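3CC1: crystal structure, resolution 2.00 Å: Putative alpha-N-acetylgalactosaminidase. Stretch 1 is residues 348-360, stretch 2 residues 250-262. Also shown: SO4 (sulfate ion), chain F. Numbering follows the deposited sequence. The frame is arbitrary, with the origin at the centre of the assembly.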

# COMPACT_ATOMS: atom_id res chain seq x y z
N ARG A 348 -3.45 4.43 -22.93
CA ARG A 348 -2.72 3.47 -22.11
C ARG A 348 -1.79 4.10 -21.09
O ARG A 348 -1.19 5.17 -21.29
CB ARG A 348 -1.92 2.50 -22.99
CG ARG A 348 -0.77 3.14 -23.78
CD ARG A 348 -0.35 2.21 -24.90
NE ARG A 348 0.71 2.74 -25.74
CZ ARG A 348 0.54 3.62 -26.70
NH1 ARG A 348 -0.64 4.15 -26.94
NH2 ARG A 348 1.57 4.01 -27.42
N PHE A 349 -1.72 3.41 -19.96
CA PHE A 349 -0.81 3.73 -18.87
C PHE A 349 0.62 3.29 -19.28
O PHE A 349 0.79 2.19 -19.73
CB PHE A 349 -1.31 3.02 -17.60
CG PHE A 349 -0.34 3.07 -16.44
CD1 PHE A 349 -0.01 4.25 -15.85
CD2 PHE A 349 0.21 1.93 -15.94
CE1 PHE A 349 0.87 4.28 -14.79
CE2 PHE A 349 1.08 1.97 -14.88
CZ PHE A 349 1.42 3.17 -14.32
N VAL A 350 1.63 4.17 -19.15
CA VAL A 350 3.01 3.84 -19.59
C VAL A 350 3.93 3.48 -18.42
O VAL A 350 4.58 2.43 -18.42
CB VAL A 350 3.60 4.97 -20.49
CG1 VAL A 350 5.07 4.73 -20.80
CG2 VAL A 350 2.77 5.13 -21.77
N TYR A 351 3.99 4.32 -17.41
CA TYR A 351 4.82 4.05 -16.27
C TYR A 351 4.42 4.85 -15.04
O TYR A 351 3.77 5.87 -15.10
CB TYR A 351 6.34 4.25 -16.59
CG TYR A 351 6.85 5.69 -16.70
CD1 TYR A 351 6.83 6.55 -15.61
CD2 TYR A 351 7.39 6.15 -17.86
CE1 TYR A 351 7.28 7.85 -15.70
CE2 TYR A 351 7.90 7.46 -17.96
CZ TYR A 351 7.85 8.29 -16.87
OH TYR A 351 8.37 9.57 -16.93
N ARG A 352 4.77 4.29 -13.91
CA ARG A 352 4.79 5.07 -12.70
C ARG A 352 5.97 4.67 -11.84
O ARG A 352 6.19 3.49 -11.55
CB ARG A 352 3.50 4.86 -11.91
CG ARG A 352 3.56 5.58 -10.59
CD ARG A 352 2.17 5.64 -9.99
NE ARG A 352 2.13 6.52 -8.83
CZ ARG A 352 1.01 7.03 -8.33
NH1 ARG A 352 -0.14 6.80 -8.92
NH2 ARG A 352 1.06 7.82 -7.25
N GLU A 353 6.72 5.68 -11.43
CA GLU A 353 7.89 5.48 -10.63
C GLU A 353 8.04 6.66 -9.70
O GLU A 353 8.22 7.80 -10.12
CB GLU A 353 9.09 5.30 -11.56
CG GLU A 353 10.19 4.52 -10.98
CD GLU A 353 11.32 4.24 -11.94
OE1 GLU A 353 11.23 3.25 -12.71
OE2 GLU A 353 12.34 4.99 -11.90
N GLU A 354 7.89 6.39 -8.42
CA GLU A 354 8.11 7.42 -7.37
C GLU A 354 7.43 8.74 -7.73
O GLU A 354 8.09 9.82 -7.81
CB GLU A 354 9.61 7.63 -7.16
CG GLU A 354 10.46 6.32 -7.30
CD GLU A 354 11.97 6.49 -7.03
OE1 GLU A 354 12.35 6.69 -5.86
OE2 GLU A 354 12.76 6.40 -8.00
N ASP A 355 6.10 8.65 -7.90
CA ASP A 355 5.20 9.78 -8.16
C ASP A 355 5.41 10.45 -9.52
O ASP A 355 4.85 11.51 -9.79
CB ASP A 355 5.22 10.82 -7.04
CG ASP A 355 4.31 10.44 -5.84
OD1 ASP A 355 3.46 9.51 -5.90
OD2 ASP A 355 4.45 11.13 -4.82
N LYS A 356 6.22 9.86 -10.37
CA LYS A 356 6.36 10.31 -11.75
C LYS A 356 5.50 9.34 -12.59
O LYS A 356 5.68 8.13 -12.51
CB LYS A 356 7.83 10.27 -12.18
CG LYS A 356 8.75 11.12 -11.30
CD LYS A 356 10.16 11.00 -11.70
CE LYS A 356 10.83 9.81 -11.06
NZ LYS A 356 12.23 9.76 -11.59
N VAL A 357 4.56 9.87 -13.37
CA VAL A 357 3.62 9.08 -14.10
C VAL A 357 3.57 9.48 -15.57
O VAL A 357 3.68 10.66 -15.90
CB VAL A 357 2.16 9.21 -13.50
CG1 VAL A 357 1.19 8.32 -14.25
CG2 VAL A 357 2.17 8.93 -11.99
N ALA A 358 3.42 8.49 -16.43
CA ALA A 358 3.29 8.71 -17.91
C ALA A 358 2.10 7.92 -18.45
O ALA A 358 1.82 6.82 -17.95
CB ALA A 358 4.61 8.32 -18.63
N TRP A 359 1.33 8.53 -19.34
CA TRP A 359 0.26 7.88 -20.09
C TRP A 359 0.48 8.29 -21.56
O TRP A 359 1.15 9.30 -21.83
CB TRP A 359 -1.16 8.35 -19.67
CG TRP A 359 -1.66 7.82 -18.36
CD1 TRP A 359 -1.17 8.11 -17.12
CD2 TRP A 359 -2.78 6.97 -18.14
NE1 TRP A 359 -1.86 7.45 -16.17
CE2 TRP A 359 -2.86 6.74 -16.76
CE3 TRP A 359 -3.70 6.36 -18.98
CZ2 TRP A 359 -3.83 5.95 -16.19
CZ3 TRP A 359 -4.64 5.56 -18.43
CH2 TRP A 359 -4.71 5.36 -17.03
N ALA A 360 -0.08 7.53 -22.49
CA ALA A 360 0.03 7.79 -23.92
C ALA A 360 -1.24 7.44 -24.70
O ALA A 360 -2.11 6.67 -24.25
CB ALA A 360 1.25 7.05 -24.50
S SO4 F . 7.16 3.11 -6.81
O1 SO4 F . 6.83 1.74 -7.23
O2 SO4 F . 6.05 4.03 -7.03
O3 SO4 F . 8.31 3.53 -7.64
O4 SO4 F . 7.49 3.14 -5.38
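Stretch 2 (250-262) LYQMFERCEVWEK

Stretch 1 is a β-hairpin, with strands 348–353 and 356–360 joined by a type I' turn from E353 to K356. The backbone pairs R348 with A360 through reciprocal N–O hydrogen bonds of 2.9 Å, and E353 with K356 in the same way beside the turn. Stretch 2 is helical and packs across one face of this hairpin. Its axis passes 9.1 Å from that of the first strand, with 118° between their N-to-C directions (signed crossing angle -118°), and 11.1 Å from that of the second strand, at 50°. The helix, which begins earlier in the chain, therefore runs obliquely over both strands, passing the turn at Y251 and reaching the far end of the hairpin with its later residues. Together the two surfaces bury 500 Å².

On the first strand, R348 points away from the helix, whereas F349 points toward it. Here the backbones come close, with F349 CA 6.7 Å from E258 CA, and the aliphatic part of E258 lies over one face of the phenyl ring: E258 CG is 3.7 Å from the F349 ring centroid in a CH-π contact. V350 and Y351 leave the interface to R352, whose nearly extended side chain (t, t, t) carries its guanidinium along the helix. R352 NH1 donates to E258 OE2 at 2.9 Å, the salt bridge that joins the two stretches, and lies 4.0 Å from F254 CB. A water accepts from R352 NH1 at 3.0 Å and donates to Y251 O at 2.6 Å, linking the arginine to the helix backbone as well.

In the turn, E354 N donates to O3 of the sulfate ion at 3.0 Å. D355 CB points sideways, but its carboxylate approaches the helix and accepts a short hydrogen bond from Y251, 2.6 Å from Y251 OH to D355 OD1. The same oxygen receives R352 NH2 at 3.2 Å in a salt bridge within the hairpin, so D355 both steadies the arginine and holds the tyrosine.

The returning strand contributes a more apolar surface. V357 points toward the helix and meets F254 loosely, with V357 CG1 4.4 Å from F254 CD2. A358 is out of reach, but W359 again faces the helix and spans more than one turn of it: W359 CZ2 lies 3.8 Å from C257 CB, and W359 CH2 3.6 Å from E261 CG at the ring edge. A second water accepts from W359 NE1 at 3.0 Å and donates to E258 OE2 at 2.7 Å. The carboxylate oxygen bound by R352 is thus tied to both strands.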

# COMPACT_ATOMS: atom_id res chain seq x y z
N LEU A 250 -7.40 14.25 -6.35
CA LEU A 250 -6.78 14.20 -7.69
C LEU A 250 -5.59 13.24 -7.68
O LEU A 250 -5.45 12.35 -8.54
CB LEU A 250 -6.37 15.62 -8.16
CG LEU A 250 -5.78 15.78 -9.54
CD1 LEU A 250 -6.53 15.01 -10.66
CD2 LEU A 250 -5.66 17.32 -9.87
N TYR A 251 -4.74 13.38 -6.67
CA TYR A 251 -3.62 12.48 -6.49
C TYR A 251 -4.10 11.03 -6.51
O TYR A 251 -3.53 10.20 -7.21
CB TYR A 251 -2.91 12.71 -5.17
CG TYR A 251 -1.76 11.78 -4.93
CD1 TYR A 251 -0.51 12.07 -5.39
CD2 TYR A 251 -1.93 10.61 -4.21
CE1 TYR A 251 0.56 11.23 -5.17
CE2 TYR A 251 -0.88 9.76 -3.96
CZ TYR A 251 0.38 10.07 -4.46
OH TYR A 251 1.48 9.25 -4.26
N GLN A 252 -5.12 10.71 -5.73
CA GLN A 252 -5.58 9.32 -5.65
C GLN A 252 -6.18 8.81 -6.93
O GLN A 252 -6.09 7.61 -7.23
CB GLN A 252 -6.57 9.11 -4.51
CG GLN A 252 -6.01 9.36 -3.12
CD GLN A 252 -7.11 9.29 -2.09
OE1 GLN A 252 -7.54 8.20 -1.73
NE2 GLN A 252 -7.58 10.43 -1.62
N MSE A 253 -6.75 9.71 -7.72
CA MSE A 253 -7.38 9.34 -9.01
C MSE A 253 -6.37 8.67 -9.93
O MSE A 253 -6.72 7.79 -10.69
CB MSE A 253 -8.10 10.53 -9.68
CG MSE A 253 -9.19 10.10 -10.72
SE MSE A 253 -10.57 8.99 -9.96
CE MSE A 253 -11.01 10.08 -8.52
N PHE A 254 -5.10 9.09 -9.85
CA PHE A 254 -4.06 8.53 -10.72
C PHE A 254 -3.91 7.06 -10.48
O PHE A 254 -3.94 6.27 -11.44
CB PHE A 254 -2.72 9.30 -10.63
CG PHE A 254 -2.74 10.59 -11.40
CD1 PHE A 254 -3.28 11.74 -10.84
CD2 PHE A 254 -2.26 10.65 -12.70
CE1 PHE A 254 -3.34 12.92 -11.56
CE2 PHE A 254 -2.30 11.80 -13.42
CZ PHE A 254 -2.83 12.96 -12.86
N GLU A 255 -3.82 6.65 -9.22
CA GLU A 255 -3.73 5.22 -8.89
C GLU A 255 -5.03 4.47 -9.23
O GLU A 255 -4.98 3.34 -9.72
CB GLU A 255 -3.40 5.00 -7.42
CG GLU A 255 -3.07 3.53 -7.08
N ARG A 256 -6.17 5.11 -8.97
CA ARG A 256 -7.47 4.48 -9.22
C ARG A 256 -7.66 4.23 -10.72
O ARG A 256 -8.13 3.18 -11.13
CB ARG A 256 -8.64 5.29 -8.64
CG ARG A 256 -8.67 5.48 -7.11
CD ARG A 256 -8.28 4.19 -6.35
NE ARG A 256 -9.15 3.08 -6.69
CZ ARG A 256 -8.89 1.78 -6.51
NH1 ARG A 256 -7.73 1.38 -5.98
NH2 ARG A 256 -9.80 0.87 -6.86
N CYS A 257 -7.20 5.18 -11.53
CA CYS A 257 -7.16 4.99 -12.99
C CYS A 257 -6.28 3.84 -13.46
O CYS A 257 -6.67 3.04 -14.33
CB CYS A 257 -6.73 6.24 -13.71
SG CYS A 257 -8.01 7.47 -13.76
N GLU A 258 -5.08 3.75 -12.90
CA GLU A 258 -4.19 2.65 -13.23
C GLU A 258 -4.86 1.34 -12.91
O GLU A 258 -4.85 0.45 -13.74
CB GLU A 258 -2.86 2.68 -12.48
CG GLU A 258 -2.00 3.88 -12.79
CD GLU A 258 -0.99 4.19 -11.62
OE1 GLU A 258 -0.48 3.19 -11.04
OE2 GLU A 258 -0.73 5.39 -11.34
N VAL A 259 -5.47 1.24 -11.73
CA VAL A 259 -6.15 0.00 -11.32
C VAL A 259 -7.35 -0.33 -12.26
O VAL A 259 -7.56 -1.46 -12.68
CB VAL A 259 -6.60 0.10 -9.81
CG1 VAL A 259 -7.50 -1.04 -9.44
CG2 VAL A 259 -5.36 0.15 -8.89
N TRP A 260 -8.12 0.69 -12.60
CA TRP A 260 -9.27 0.55 -13.46
C TRP A 260 -8.89 -0.04 -14.84
O TRP A 260 -9.59 -0.89 -15.41
CB TRP A 260 -9.90 1.93 -13.63
CG TRP A 260 -11.22 1.90 -14.26
CD1 TRP A 260 -12.45 1.84 -13.64
CD2 TRP A 260 -11.48 1.93 -15.66
NE1 TRP A 260 -13.45 1.81 -14.59
CE2 TRP A 260 -12.88 1.87 -15.84
CE3 TRP A 260 -10.66 2.02 -16.79
CZ2 TRP A 260 -13.48 1.90 -17.11
CZ3 TRP A 260 -11.26 2.02 -18.06
CH2 TRP A 260 -12.66 1.94 -18.20
N GLU A 261 -7.77 0.44 -15.37
CA GLU A 261 -7.33 0.04 -16.70
C GLU A 261 -6.87 -1.42 -16.74
O GLU A 261 -6.87 -2.02 -17.80
CB GLU A 261 -6.20 0.91 -17.22
CG GLU A 261 -6.50 2.31 -17.50
CD GLU A 261 -7.46 2.53 -18.66
OE1 GLU A 261 -7.94 1.55 -19.31
OE2 GLU A 261 -7.75 3.73 -18.91
N LYS A 262 -6.52 -1.97 -15.59
CA LYS A 262 -6.01 -3.35 -15.48
C LYS A 262 -7.14 -4.35 -15.27
O LYS A 262 -6.94 -5.54 -15.30
CB LYS A 262 -4.97 -3.46 -14.34
O HOH W 1 -1.97 8.12 -6.94
O HOH W 2 -1.86 6.96 -13.19